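Mandelate racemase/muconate lactonizing protein (Dickeya dadantii, PDB 4IHC) catalyses, with magnesium and at low efficiency, the dehydration of D-mannonate and D-gluconate to 2-dehydro-3-deoxy-D-gluconate. Local coordinates at residues 116-121 and 326-331; 140-145 and 364-369; 244-249 and 270-275; 298-303 and 318-323. One frame throughout, in Å; residues are numbered along the deposited sequence.

All four contacts gather round the barrel of this enolase-superfamily subunit. Contacts 3 and 4 follow one another along the chain, sit about 15 Å apart between centres, and share the magnesium ion and two of its waters, so that the ends of successive parallel strands of the barrel supply the metal ligands. Both are nested within the loops closed by contacts 1 and 2, whose segments alternate in sequence. Contact 1 ties helix 108-129 of the N-terminal region to the start of helix 328-340; contact 2, with its centre about 18 Å away, fastens the chain entering strand 145-153 to the end of helix 355-367. Val322 links contact 4 to both, packing on Met119 and Leu364.

Contact 1 (116-121 and 326-331); sequences GVDMAL and GGITPA
Asp118 reaches from helix 108-129 to the first turn of the helix beginning at Ile328 and grips Thr329 with both carboxylate oxygens. The Thr329 hydroxyl OG1 donates to Asp118 OD1 at 2.6 Å, OD1 accepting through its syn lone pair. The backbone N of the same threonine gives OD2 a nearly straight bond of 2.8 Å (169°), arriving on the syn side but 23° out of the carboxylate plane. With CG anti to the backbone N (chi1 178°), Asp118 holds its acid group out toward the partner helix. Trp122 also bonds OG1 through its indole NE1, which helps fix the hydroxyl's rotation.

The contact joins the N-terminal capping domain of the enolase superfamily to the barrel domain, where Gly327 is the N-cap residue of helix 328-340. Gly327 has no side chain with which to cap the helix; the aspartate from the other domain meets the amino end instead, and its negative charge probably gains from the helix dipole. The backbone of Gly327 (phi 104°) by itself calls for glycine, and a CB would also run into Asp118 OD2.

Apolar packing is slighter. Met119 and Ile328 cross at about a right angle, CG to CG1 at 4.1 Å, and the flexible methionine continues toward Ala360 and Val322.

Contact 2 (140-145 and 364-369); sequences KCRDGI and LDMSSP
Arg142 and Cys141 supply the donors that meet backbone carbonyls near the end of helix 355-367. Arg142 NH1 bonds Ser368 O at 2.7 Å, the acceptor lying close to the guanidinium plane, and makes a weak bond to Asp365 O at the same length, 2.7 Å. NH2 adds a second, weak bond to Ser368 O. A bend at chi3 (41°) swings the guanidinium back to these oxygens. NE forms a salt bridge with Asp434, and NH2 a bond with Thr436, of a neighbouring subunit. The backbone N of Cys141 satisfies Met366 O at 2.8 Å, almost along the C=O axis.

In the fold, this is where the chain entering the barrel strand 145-153 is fastened to helix 355-367, one of the helices outside the barrel. An arginine fits because one cation can serve several carbonyls gathered at a helix end.

Met366 packs beside these bonds. Bent at chi2 and chi3, it brings CE to 3.6 Å from Lys140 CB and 3.2 Å from Arg142 O, a buried carbonyl without a polar partner in the model. Ile145 CD1 packs on Met366 CG at 3.6 Å. Asp365 OD2 is bonded to Gln374.

Contact 3 (244-249 and 270-275); sequences IHDVHE and YLEDPV. With MG (magnesium ion), chain I.
Ile244 and Tyr270, on neighbouring parallel strands, cross obliquely, and with Glu272 they bury the most surface here. Ile244 lays its CD1 methyl over part of one face of the Tyr270 ring in a CH-pi contact, 4.1 Å from the centroid, while CG2 touches CE1. The tyrosine hydroxyl bonds Tyr148.

Glu272 projects from the same sheet face and meets Asp246. Extended, with CG anti to the backbone N (chi1 168°), it brings OE2 to the magnesium ion at 1.9 Å; Asp246 OD2 binds the metal at 2.0 Å. Asp246 OD2 and Glu272 OE2 are 2.8 Å apart, their carboxylate planes turned by 39°, and the dication probably offsets their repulsion. Glu298 completes the protein ligands. Arg175 at Asp246 and Arg319 at Glu272 add positive charge. Water 1, also on the metal, donates to Asp246 OD1 and Asp273 OD2, tying the second-shell Asp273 to the site. His248 probably acts in proton transfer, as in relatives.

Backbone bonds run from Glu272 N to His245 O (2.8 Å) and from Val247 N to Glu272 O (2.9 Å). The strands belong to a beta-alpha-beta unit with helix 253-263 between them. Strand 173-178 flanks residues 244-246, strand 294-296 flanks 270-272, and Asp246 and Glu272 stand at the C-terminal ends of their strands.

Contact 4 (298-303 and 318-323); sequences ELFVNI and IRCHVS. With MG (magnesium ion), chain I.
Glu298 and Arg319 lie side by side and point the same way, toward the magnesium ion. Their carboxylate and guanidinium planes are 57° apart, and Glu298 OE1 approaches Arg319 NH2 obliquely at 3.6 Å, too far for a hydrogen bond, though the opposite charges probably attract. OE1 binds the metal at 2.3 Å; Glu298 OE2 instead accepts a bond from metal-bound water 2 at 2.7 Å. Glutamate suits the place because one oxygen can hold the ion while the other orients its water. Bends at chi2 and chi3 curl Arg319 round to the site, where NH2 forms a salt bridge with Glu375. Glu298 and Arg319 probably also bind substrate, as in relatives.

Phe300 and Ile318 cross obliquely, Phe300 CD2 4.2 Å from Ile318 CD1, and Phe300 CB rests 4.1 Å from Cys320 SG. These compact apolar groups pack beside the ring. Water 3 bridges the two segments, close to Glu298 O and Phe300 O and accepting from His321 N at 2.9 Å.

Residues 298-303 lead from strand 294-296 to helix 303-311, on which Phe300 packs. Residues 318-323 run from strand 317-318 toward helix 328-340, which covers Ile318 and Cys320, while Val322 touches helix 108-129.

Contact 1 (116-121 and 326-331)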
loop_
_atom_site.group_PDB
_atom_site.type_symbol
_atom_site.label_atom_id
_atom_site.label_comp_id
_atom_site.label_asym_id
_atom_site.label_seq_id
_atom_site.Cartn_x
_atom_site.Cartn_y
_atom_site.Cartn_z
ATOM N N GLY A 116 5.394 -30.551 -25.830
ATOM C CA GLY A 116 5.827 -31.653 -26.683
ATOM C C GLY A 116 6.884 -31.200 -27.683
ATOM O O GLY A 116 7.971 -31.775 -27.748
ATOM N N VAL A 117 6.571 -30.168 -28.471
ATOM C CA VAL A 117 7.544 -29.613 -29.402
ATOM C C VAL A 117 8.770 -29.033 -28.686
ATOM O O VAL A 117 9.916 -29.324 -29.079
ATOM C CB VAL A 117 6.902 -28.566 -30.349
ATOM C CG1 VAL A 117 7.959 -27.763 -31.091
ATOM C CG2 VAL A 117 5.990 -29.259 -31.332
ATOM N N ASP A 118 8.550 -28.235 -27.634
ATOM C CA ASP A 118 9.648 -27.489 -27.008
ATOM C C ASP A 118 10.740 -28.403 -26.459
ATOM O O ASP A 118 11.946 -28.186 -26.706
ATOM C CB ASP A 118 9.118 -26.524 -25.922
ATOM C CG ASP A 118 10.241 -25.737 -25.188
ATOM O OD1 ASP A 118 10.812 -24.770 -25.747
ATOM O OD2 ASP A 118 10.538 -26.064 -24.023
ATOM N N MET A 119 10.336 -29.399 -25.685
ATOM C CA MET A 119 11.280 -30.345 -25.124
ATOM C C MET A 119 12.004 -31.131 -26.217
ATOM O O MET A 119 13.153 -31.505 -26.027
ATOM C CB MET A 119 10.570 -31.364 -24.256
ATOM C CG MET A 119 9.846 -30.793 -23.080
ATOM S SD MET A 119 9.416 -32.177 -22.015
ATOM C CE MET A 119 8.496 -31.318 -20.711
ATOM N N ALA A 120 11.284 -31.463 -27.293
ATOM C CA ALA A 120 11.860 -32.162 -28.449
ATOM C C ALA A 120 12.914 -31.313 -29.168
ATOM O O ALA A 120 13.890 -31.848 -29.686
ATOM C CB ALA A 120 10.766 -32.593 -29.435
ATOM N N LEU A 121 12.714 -30.001 -29.218
ATOM C CA LEU A 121 13.714 -29.129 -29.817
ATOM C C LEU A 121 14.918 -29.054 -28.882
ATOM O O LEU A 121 16.065 -29.073 -29.326
ATOM C CB LEU A 121 13.144 -27.706 -30.077
ATOM C CG LEU A 121 12.021 -27.623 -31.129
ATOM C CD1 LEU A 121 11.758 -26.189 -31.568
ATOM C CD2 LEU A 121 12.364 -28.467 -32.352
ATOM N N GLY A 326 4.205 -25.238 -20.790
ATOM C CA GLY A 326 4.673 -25.051 -22.156
ATOM C C GLY A 326 6.079 -25.511 -22.441
ATOM O O GLY A 326 6.668 -25.120 -23.475
ATOM N N GLY A 327 6.636 -26.314 -21.540
ATOM C CA GLY A 327 7.948 -26.930 -21.772
ATOM C C GLY A 327 9.145 -26.359 -21.037
ATOM O O GLY A 327 9.003 -25.571 -20.060
ATOM N N ILE A 328 10.338 -26.762 -21.494
ATOM C CA ILE A 328 11.584 -26.376 -20.839
ATOM C C ILE A 328 11.841 -24.882 -20.933
ATOM O O ILE A 328 12.313 -24.251 -19.979
ATOM C CB ILE A 328 12.769 -27.198 -21.394
ATOM C CG1 ILE A 328 12.604 -28.646 -21.004
ATOM C CG2 ILE A 328 14.108 -26.688 -20.852
ATOM C CD1 ILE A 328 13.634 -29.577 -21.612
ATOM N N THR A 329 11.522 -24.297 -22.082
ATOM C CA THR A 329 11.770 -22.870 -22.270
ATOM C C THR A 329 11.084 -21.991 -21.211
ATOM O O THR A 329 11.752 -21.175 -20.565
ATOM C CB THR A 329 11.430 -22.442 -23.707
ATOM O OG1 THR A 329 12.368 -23.068 -24.587
ATOM C CG2 THR A 329 11.533 -20.909 -23.877
ATOM N N PRO A 330 9.765 -22.167 -20.999
ATOM C CA PRO A 330 9.096 -21.369 -19.957
ATOM C C PRO A 330 9.392 -21.834 -18.514
ATOM O O PRO A 330 9.372 -21.024 -17.572
ATOM C CB PRO A 330 7.595 -21.528 -20.272
ATOM C CG PRO A 330 7.484 -22.682 -21.218
ATOM C CD PRO A 330 8.858 -23.085 -21.699
ATOM N N ALA A 331 9.668 -23.122 -18.350
ATOM C CA ALA A 331 10.007 -23.655 -17.051
ATOM C C ALA A 331 11.343 -23.062 -16.628
ATOM O O ALA A 331 11.545 -22.692 -15.462
ATOM C CB ALA A 331 10.081 -25.174 -17.099
#

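Contact 2 (140-145 and 364-369)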
loop_
_atom_site.group_PDB
_atom_site.type_symbol
_atom_site.label_atom_id
_atom_site.label_comp_id
_atom_site.label_asym_id
_atom_site.label_seq_id
_atom_site.Cartn_x
_atom_site.Cartn_y
_atom_site.Cartn_z
ATOM N N LYS A 140 26.041 -28.928 -14.276
ATOM C CA LYS A 140 25.630 -29.514 -12.986
ATOM C C LYS A 140 25.779 -28.568 -11.791
ATOM O O LYS A 140 26.851 -27.967 -11.580
ATOM C CB LYS A 140 26.387 -30.814 -12.694
ATOM C CG LYS A 140 26.197 -31.898 -13.756
ATOM C CD LYS A 140 26.499 -33.282 -13.190
ATOM C CE LYS A 140 26.311 -34.372 -14.240
ATOM N NZ LYS A 140 25.966 -35.706 -13.664
ATOM N N CYS A 141 24.719 -28.471 -10.989
ATOM C CA CYS A 141 24.750 -27.645 -9.793
ATOM C C CYS A 141 24.741 -28.494 -8.541
ATOM O O CYS A 141 24.781 -27.976 -7.432
ATOM C CB CYS A 141 23.538 -26.720 -9.745
ATOM S SG CYS A 141 23.677 -25.311 -10.869
ATOM N N ARG A 142 24.609 -29.800 -8.718
ATOM C CA ARG A 142 24.531 -30.681 -7.585
ATOM C C ARG A 142 24.970 -32.057 -8.078
ATOM O O ARG A 142 25.188 -32.242 -9.276
ATOM C CB ARG A 142 23.108 -30.704 -6.992
ATOM C CG ARG A 142 21.999 -31.002 -7.998
ATOM C CD ARG A 142 20.630 -30.686 -7.422
ATOM N NE ARG A 142 20.666 -29.440 -6.664
ATOM C CZ ARG A 142 20.594 -28.239 -7.211
ATOM N NH1 ARG A 142 20.424 -28.111 -8.516
ATOM N NH2 ARG A 142 20.663 -27.159 -6.458
ATOM N N ASP A 143 25.120 -33.007 -7.159
ATOM C CA ASP A 143 25.776 -34.273 -7.482
ATOM C C ASP A 143 24.766 -35.372 -7.626
ATOM O O ASP A 143 25.091 -36.461 -8.065
ATOM C CB ASP A 143 26.818 -34.623 -6.421
ATOM C CG ASP A 143 28.030 -33.704 -6.493
ATOM O OD1 ASP A 143 28.628 -33.600 -7.593
ATOM O OD2 ASP A 143 28.363 -33.060 -5.471
ATOM N N GLY A 144 23.526 -35.068 -7.269
ATOM C CA GLY A 144 22.427 -35.988 -7.499
ATOM C C GLY A 144 21.159 -35.251 -7.115
ATOM O O GLY A 144 21.229 -34.131 -6.590
ATOM N N ILE A 145 20.005 -35.869 -7.349
ATOM C CA ILE A 145 18.746 -35.143 -7.210
ATOM C C ILE A 145 17.897 -35.768 -6.130
ATOM O O ILE A 145 17.338 -36.836 -6.322
ATOM C CB ILE A 145 17.966 -35.133 -8.531
ATOM C CG1 ILE A 145 18.809 -34.457 -9.603
ATOM C CG2 ILE A 145 16.634 -34.386 -8.373
ATOM C CD1 ILE A 145 18.217 -34.598 -10.990
ATOM N N LEU A 364 16.265 -29.784 -15.705
ATOM C CA LEU A 364 16.012 -28.534 -14.997
ATOM C C LEU A 364 16.526 -28.605 -13.558
ATOM O O LEU A 364 17.149 -27.671 -13.066
ATOM C CB LEU A 364 14.512 -28.224 -14.995
ATOM C CG LEU A 364 13.927 -27.765 -16.325
ATOM C CD1 LEU A 364 12.418 -27.907 -16.282
ATOM C CD2 LEU A 364 14.356 -26.328 -16.642
ATOM N N ASP A 365 16.265 -29.706 -12.864
ATOM C CA ASP A 365 16.719 -29.828 -11.465
ATOM C C ASP A 365 18.256 -29.754 -11.343
ATOM O O ASP A 365 18.793 -29.097 -10.459
ATOM C CB ASP A 365 16.250 -31.157 -10.873
ATOM C CG ASP A 365 14.747 -31.215 -10.659
ATOM O OD1 ASP A 365 14.076 -30.152 -10.576
ATOM O OD2 ASP A 365 14.229 -32.343 -10.564
ATOM N N MET A 366 18.960 -30.438 -12.245
ATOM C CA MET A 366 20.419 -30.475 -12.244
ATOM C C MET A 366 21.057 -29.096 -12.516
ATOM O O MET A 366 22.194 -28.807 -12.123
ATOM C CB MET A 366 20.902 -31.477 -13.291
ATOM C CG MET A 366 20.781 -32.946 -12.883
ATOM S SD MET A 366 21.957 -33.460 -11.597
ATOM C CE MET A 366 23.137 -32.096 -11.669
ATOM N N SER A 367 20.349 -28.240 -13.218
ATOM C CA SER A 367 20.999 -27.027 -13.613
ATOM C C SER A 367 20.499 -25.803 -12.834
ATOM O O SER A 367 20.957 -24.701 -13.111
ATOM C CB SER A 367 20.778 -26.816 -15.095
ATOM O OG SER A 367 19.376 -26.795 -15.339
ATOM N N SER A 368 19.567 -25.978 -11.893
ATOM C CA SER A 368 19.019 -24.827 -11.113
ATOM C C SER A 368 19.713 -24.634 -9.764
ATOM O O SER A 368 19.738 -25.557 -8.939
ATOM C CB SER A 368 17.519 -25.002 -10.815
ATOM O OG SER A 368 16.722 -25.006 -11.982
ATOM N N PRO A 369 20.230 -23.421 -9.502
ATOM C CA PRO A 369 20.759 -23.152 -8.161
ATOM C C PRO A 369 19.648 -23.212 -7.100
ATOM O O PRO A 369 19.889 -23.671 -5.989
ATOM C CB PRO A 369 21.371 -21.742 -8.280
ATOM C CG PRO A 369 21.550 -21.521 -9.753
ATOM C CD PRO A 369 20.456 -22.297 -10.433
#

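Contact 3 (244-249 and 270-275)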
loop_
_atom_site.group_PDB
_atom_site.type_symbol
_atom_site.label_atom_id
_atom_site.label_comp_id
_atom_site.label_asym_id
_atom_site.label_seq_id
_atom_site.Cartn_x
_atom_site.Cartn_y
_atom_site.Cartn_z
ATOM N N ILE A 244 5.949 -33.980 3.712
ATOM C CA ILE A 244 5.199 -33.101 2.841
ATOM C C ILE A 244 3.711 -33.480 2.957
ATOM O O ILE A 244 3.395 -34.653 2.961
ATOM C CB ILE A 244 5.679 -33.314 1.421
ATOM C CG1 ILE A 244 6.974 -32.518 1.210
ATOM C CG2 ILE A 244 4.593 -32.962 0.402
ATOM C CD1 ILE A 244 7.713 -32.906 -0.044
ATOM N N HIS A 245 2.805 -32.504 3.058
ATOM C CA HIS A 245 1.377 -32.819 3.022
ATOM C C HIS A 245 0.706 -31.995 1.936
ATOM O O HIS A 245 0.974 -30.809 1.817
ATOM C CB HIS A 245 0.713 -32.531 4.378
ATOM C CG HIS A 245 -0.735 -32.896 4.420
ATOM N ND1 HIS A 245 -1.172 -34.209 4.380
ATOM C CD2 HIS A 245 -1.854 -32.124 4.488
ATOM C CE1 HIS A 245 -2.498 -34.227 4.399
ATOM N NE2 HIS A 245 -2.937 -32.980 4.486
ATOM N N ASP A 246 -0.171 -32.636 1.167
ATOM C CA ASP A 246 -0.913 -32.006 0.076
ATOM C C ASP A 246 -2.374 -31.753 0.430
ATOM O O ASP A 246 -3.164 -32.690 0.524
ATOM C CB ASP A 246 -0.871 -32.939 -1.142
ATOM C CG ASP A 246 -1.109 -32.210 -2.466
ATOM O OD1 ASP A 246 -1.745 -31.129 -2.469
ATOM O OD2 ASP A 246 -0.696 -32.749 -3.524
ATOM N N VAL A 247 -2.739 -30.484 0.627
ATOM C CA VAL A 247 -4.114 -30.112 0.906
ATOM C C VAL A 247 -4.971 -30.210 -0.368
ATOM O O VAL A 247 -6.185 -30.444 -0.309
ATOM C CB VAL A 247 -4.207 -28.688 1.470
ATOM C CG1 VAL A 247 -5.652 -28.291 1.737
ATOM C CG2 VAL A 247 -3.367 -28.533 2.735
ATOM N N HIS A 248 -4.352 -29.982 -1.520
ATOM C CA HIS A 248 -5.001 -30.299 -2.785
ATOM C C HIS A 248 -6.281 -29.501 -2.979
ATOM O O HIS A 248 -7.264 -30.046 -3.482
ATOM C CB HIS A 248 -5.346 -31.786 -2.788
ATOM C CG HIS A 248 -5.368 -32.409 -4.145
ATOM N ND1 HIS A 248 -6.332 -32.117 -5.085
ATOM C CD2 HIS A 248 -4.575 -33.351 -4.702
ATOM C CE1 HIS A 248 -6.118 -32.834 -6.172
ATOM N NE2 HIS A 248 -5.055 -33.589 -5.968
ATOM N N GLU A 249 -6.273 -28.234 -2.546
ATOM C CA GLU A 249 -7.429 -27.317 -2.623
ATOM C C GLU A 249 -8.765 -27.854 -2.023
ATOM O O GLU A 249 -9.842 -27.456 -2.456
ATOM C CB GLU A 249 -7.640 -26.813 -4.064
ATOM C CG GLU A 249 -8.267 -27.867 -4.977
ATOM C CD GLU A 249 -8.295 -27.473 -6.450
ATOM O OE1 GLU A 249 -8.521 -28.358 -7.311
ATOM O OE2 GLU A 249 -8.098 -26.282 -6.762
ATOM N N TYR A 270 7.024 -28.891 3.177
ATOM C CA TYR A 270 6.011 -27.947 2.710
ATOM C C TYR A 270 4.576 -28.447 2.751
ATOM O O TYR A 270 4.317 -29.629 2.613
ATOM C CB TYR A 270 6.335 -27.370 1.337
ATOM C CG TYR A 270 6.416 -28.304 0.130
ATOM C CD1 TYR A 270 5.323 -29.059 -0.299
ATOM C CD2 TYR A 270 7.573 -28.331 -0.659
ATOM C CE1 TYR A 270 5.402 -29.880 -1.447
ATOM C CE2 TYR A 270 7.646 -29.114 -1.802
ATOM C CZ TYR A 270 6.561 -29.884 -2.195
ATOM O OH TYR A 270 6.670 -30.644 -3.340
ATOM N N LEU A 271 3.657 -27.511 2.960
ATOM C CA LEU A 271 2.236 -27.747 2.836
ATOM C C LEU A 271 1.791 -27.301 1.433
ATOM O O LEU A 271 1.976 -26.140 1.070
ATOM C CB LEU A 271 1.507 -26.956 3.919
ATOM C CG LEU A 271 -0.031 -27.086 4.001
ATOM C CD1 LEU A 271 -0.432 -28.515 4.300
ATOM C CD2 LEU A 271 -0.596 -26.165 5.075
ATOM N N GLU A 272 1.216 -28.222 0.661
ATOM C CA GLU A 272 1.003 -28.016 -0.758
ATOM C C GLU A 272 -0.440 -27.658 -1.098
ATOM O O GLU A 272 -1.374 -28.226 -0.528
ATOM C CB GLU A 272 1.414 -29.286 -1.518
ATOM C CG GLU A 272 0.972 -29.309 -2.960
ATOM C CD GLU A 272 1.469 -30.534 -3.691
ATOM O OE1 GLU A 272 2.440 -31.154 -3.205
ATOM O OE2 GLU A 272 0.896 -30.868 -4.754
ATOM N N ASP A 273 -0.612 -26.730 -2.040
ATOM C CA ASP A 273 -1.947 -26.340 -2.527
ATOM C C ASP A 273 -2.985 -26.052 -1.416
ATOM O O ASP A 273 -4.058 -26.620 -1.407
ATOM C CB ASP A 273 -2.473 -27.366 -3.553
ATOM C CG ASP A 273 -1.745 -27.280 -4.926
ATOM O OD1 ASP A 273 -0.792 -26.475 -5.075
ATOM O OD2 ASP A 273 -2.108 -28.040 -5.863
ATOM N N PRO A 274 -2.690 -25.102 -0.512
ATOM C CA PRO A 274 -3.697 -24.724 0.476
ATOM C C PRO A 274 -4.913 -24.051 -0.167
ATOM O O PRO A 274 -5.997 -24.078 0.406
ATOM C CB PRO A 274 -2.955 -23.718 1.380
ATOM C CG PRO A 274 -1.855 -23.203 0.541
ATOM C CD PRO A 274 -1.437 -24.358 -0.338
ATOM N N VAL A 275 -4.742 -23.474 -1.351
ATOM C CA VAL A 275 -5.867 -22.843 -2.042
ATOM C C VAL A 275 -5.855 -23.176 -3.523
ATOM O O VAL A 275 -4.819 -23.567 -4.096
ATOM C CB VAL A 275 -5.857 -21.304 -1.887
ATOM C CG1 VAL A 275 -5.850 -20.905 -0.411
ATOM C CG2 VAL A 275 -4.676 -20.687 -2.633
HETATM MG MG MG I . -0.480 -32.008 -5.393
HETATM O O HOH W 1 -1.831 -30.531 -5.175
HETATM O O HOH W 2 -1.753 -33.140 -6.123
#

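Contact 4 (298-303 and 318-323)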
loop_
_atom_site.group_PDB
_atom_site.type_symbol
_atom_site.label_atom_id
_atom_site.label_comp_id
_atom_site.label_asym_id
_atom_site.label_seq_id
_atom_site.Cartn_x
_atom_site.Cartn_y
_atom_site.Cartn_z
ATOM N N GLU A 298 0.923 -26.822 -9.201
ATOM C CA GLU A 298 0.731 -27.895 -10.170
ATOM C C GLU A 298 -0.418 -27.563 -11.146
ATOM O O GLU A 298 -0.322 -27.900 -12.326
ATOM C CB GLU A 298 0.549 -29.262 -9.505
ATOM C CG GLU A 298 -0.813 -29.436 -8.902
ATOM C CD GLU A 298 -0.916 -30.731 -8.118
ATOM O OE1 GLU A 298 0.057 -31.087 -7.405
ATOM O OE2 GLU A 298 -1.970 -31.385 -8.218
ATOM N N LEU A 299 -1.467 -26.870 -10.670
ATOM C CA LEU A 299 -2.570 -26.480 -11.545
ATOM C C LEU A 299 -2.315 -25.253 -12.433
ATOM O O LEU A 299 -3.130 -24.957 -13.291
ATOM C CB LEU A 299 -3.865 -26.243 -10.767
ATOM C CG LEU A 299 -4.621 -27.507 -10.328
ATOM C CD1 LEU A 299 -5.699 -27.154 -9.318
ATOM C CD2 LEU A 299 -5.237 -28.219 -11.526
ATOM N N PHE A 300 -1.216 -24.539 -12.213
ATOM C CA PHE A 300 -0.993 -23.251 -12.925
ATOM C C PHE A 300 -0.765 -23.413 -14.435
ATOM O O PHE A 300 -0.116 -24.367 -14.872
ATOM C CB PHE A 300 0.162 -22.429 -12.303
ATOM C CG PHE A 300 -0.082 -21.986 -10.873
ATOM C CD1 PHE A 300 -1.345 -22.090 -10.287
ATOM C CD2 PHE A 300 0.961 -21.435 -10.118
ATOM C CE1 PHE A 300 -1.565 -21.666 -8.968
ATOM C CE2 PHE A 300 0.750 -20.999 -8.813
ATOM C CZ PHE A 300 -0.510 -21.132 -8.232
ATOM N N VAL A 301 -1.317 -22.479 -15.214
ATOM C CA VAL A 301 -1.263 -22.496 -16.673
ATOM C C VAL A 301 -1.036 -21.080 -17.231
ATOM O O VAL A 301 -0.960 -20.879 -18.444
ATOM C CB VAL A 301 -2.558 -23.079 -17.298
ATOM C CG1 VAL A 301 -2.719 -24.560 -16.949
ATOM C CG2 VAL A 301 -3.802 -22.354 -16.812
ATOM N N ASN A 302 -0.895 -20.105 -16.341
ATOM C CA ASN A 302 -0.914 -18.693 -16.719
ATOM C C ASN A 302 0.043 -17.935 -15.819
ATOM O O ASN A 302 0.064 -18.150 -14.591
ATOM C CB ASN A 302 -2.351 -18.143 -16.556
ATOM C CG ASN A 302 -2.577 -16.851 -17.303
ATOM O OD1 ASN A 302 -1.969 -15.822 -17.001
ATOM N ND2 ASN A 302 -3.468 -16.891 -18.300
ATOM N N ILE A 303 0.835 -17.053 -16.420
ATOM C CA ILE A 303 1.774 -16.198 -15.664
ATOM C C ILE A 303 1.080 -15.315 -14.643
ATOM O O ILE A 303 1.609 -15.086 -13.539
ATOM C CB ILE A 303 2.635 -15.306 -16.597
ATOM C CG1 ILE A 303 3.537 -14.399 -15.781
ATOM C CG2 ILE A 303 1.784 -14.340 -17.392
ATOM C CD1 ILE A 303 4.388 -13.522 -16.664
ATOM N N ILE A 318 7.638 -23.536 -6.012
ATOM C CA ILE A 318 6.762 -23.502 -7.175
ATOM C C ILE A 318 6.644 -24.940 -7.733
ATOM O O ILE A 318 7.674 -25.623 -7.974
ATOM C CB ILE A 318 7.291 -22.478 -8.222
ATOM C CG1 ILE A 318 6.328 -22.343 -9.405
ATOM C CG2 ILE A 318 8.678 -22.874 -8.733
ATOM C CD1 ILE A 318 4.974 -21.781 -8.997
ATOM N N ARG A 319 5.407 -25.388 -7.969
ATOM C CA ARG A 319 5.112 -26.799 -8.269
ATOM C C ARG A 319 4.588 -27.113 -9.662
ATOM O O ARG A 319 3.924 -28.138 -9.852
ATOM C CB ARG A 319 4.048 -27.311 -7.305
ATOM C CG ARG A 319 4.493 -27.387 -5.870
ATOM C CD ARG A 319 5.111 -28.753 -5.657
ATOM N NE ARG A 319 4.134 -29.786 -5.879
ATOM C CZ ARG A 319 4.407 -31.025 -6.287
ATOM N NH1 ARG A 319 5.650 -31.409 -6.554
ATOM N NH2 ARG A 319 3.411 -31.875 -6.443
ATOM N N CYS A 320 4.866 -26.265 -10.633
ATOM C CA CYS A 320 4.260 -26.440 -11.946
ATOM C C CYS A 320 4.538 -27.793 -12.564
ATOM O O CYS A 320 5.577 -28.405 -12.312
ATOM C CB CYS A 320 4.677 -25.316 -12.903
ATOM S SG CYS A 320 4.111 -23.686 -12.337
ATOM N N HIS A 321 3.577 -28.250 -13.351
ATOM C CA HIS A 321 3.742 -29.368 -14.269
ATOM C C HIS A 321 4.392 -28.797 -15.512
ATOM O O HIS A 321 3.776 -28.013 -16.268
ATOM C CB HIS A 321 2.367 -29.948 -14.619
ATOM C CG HIS A 321 2.418 -31.321 -15.220
ATOM N ND1 HIS A 321 2.197 -32.471 -14.482
ATOM C CD2 HIS A 321 2.650 -31.725 -16.491
ATOM C CE1 HIS A 321 2.283 -33.523 -15.282
ATOM N NE2 HIS A 321 2.574 -33.098 -16.500
ATOM N N VAL A 322 5.639 -29.191 -15.743
ATOM C CA VAL A 322 6.457 -28.557 -16.756
ATOM C C VAL A 322 5.799 -28.508 -18.149
ATOM O O VAL A 322 5.803 -27.448 -18.824
ATOM C CB VAL A 322 7.880 -29.172 -16.791
ATOM C CG1 VAL A 322 8.616 -28.736 -18.039
ATOM C CG2 VAL A 322 8.667 -28.769 -15.533
ATOM N N SER A 323 5.204 -29.618 -18.584
ATOM C CA SER A 323 4.538 -29.614 -19.900
ATOM C C SER A 323 3.304 -28.710 -19.932
ATOM O O SER A 323 2.981 -28.117 -20.963
ATOM C CB SER A 323 4.193 -31.025 -20.380
ATOM O OG SER A 323 3.184 -31.575 -19.560
HETATM MG MG MG I . -0.480 -32.008 -5.393
HETATM O O HOH W 3 1.405 -26.539 -14.079
HETATM O O HOH W 2 -1.753 -33.140 -6.123
HETATM O O HOH W 1 -1.831 -30.531 -5.175
#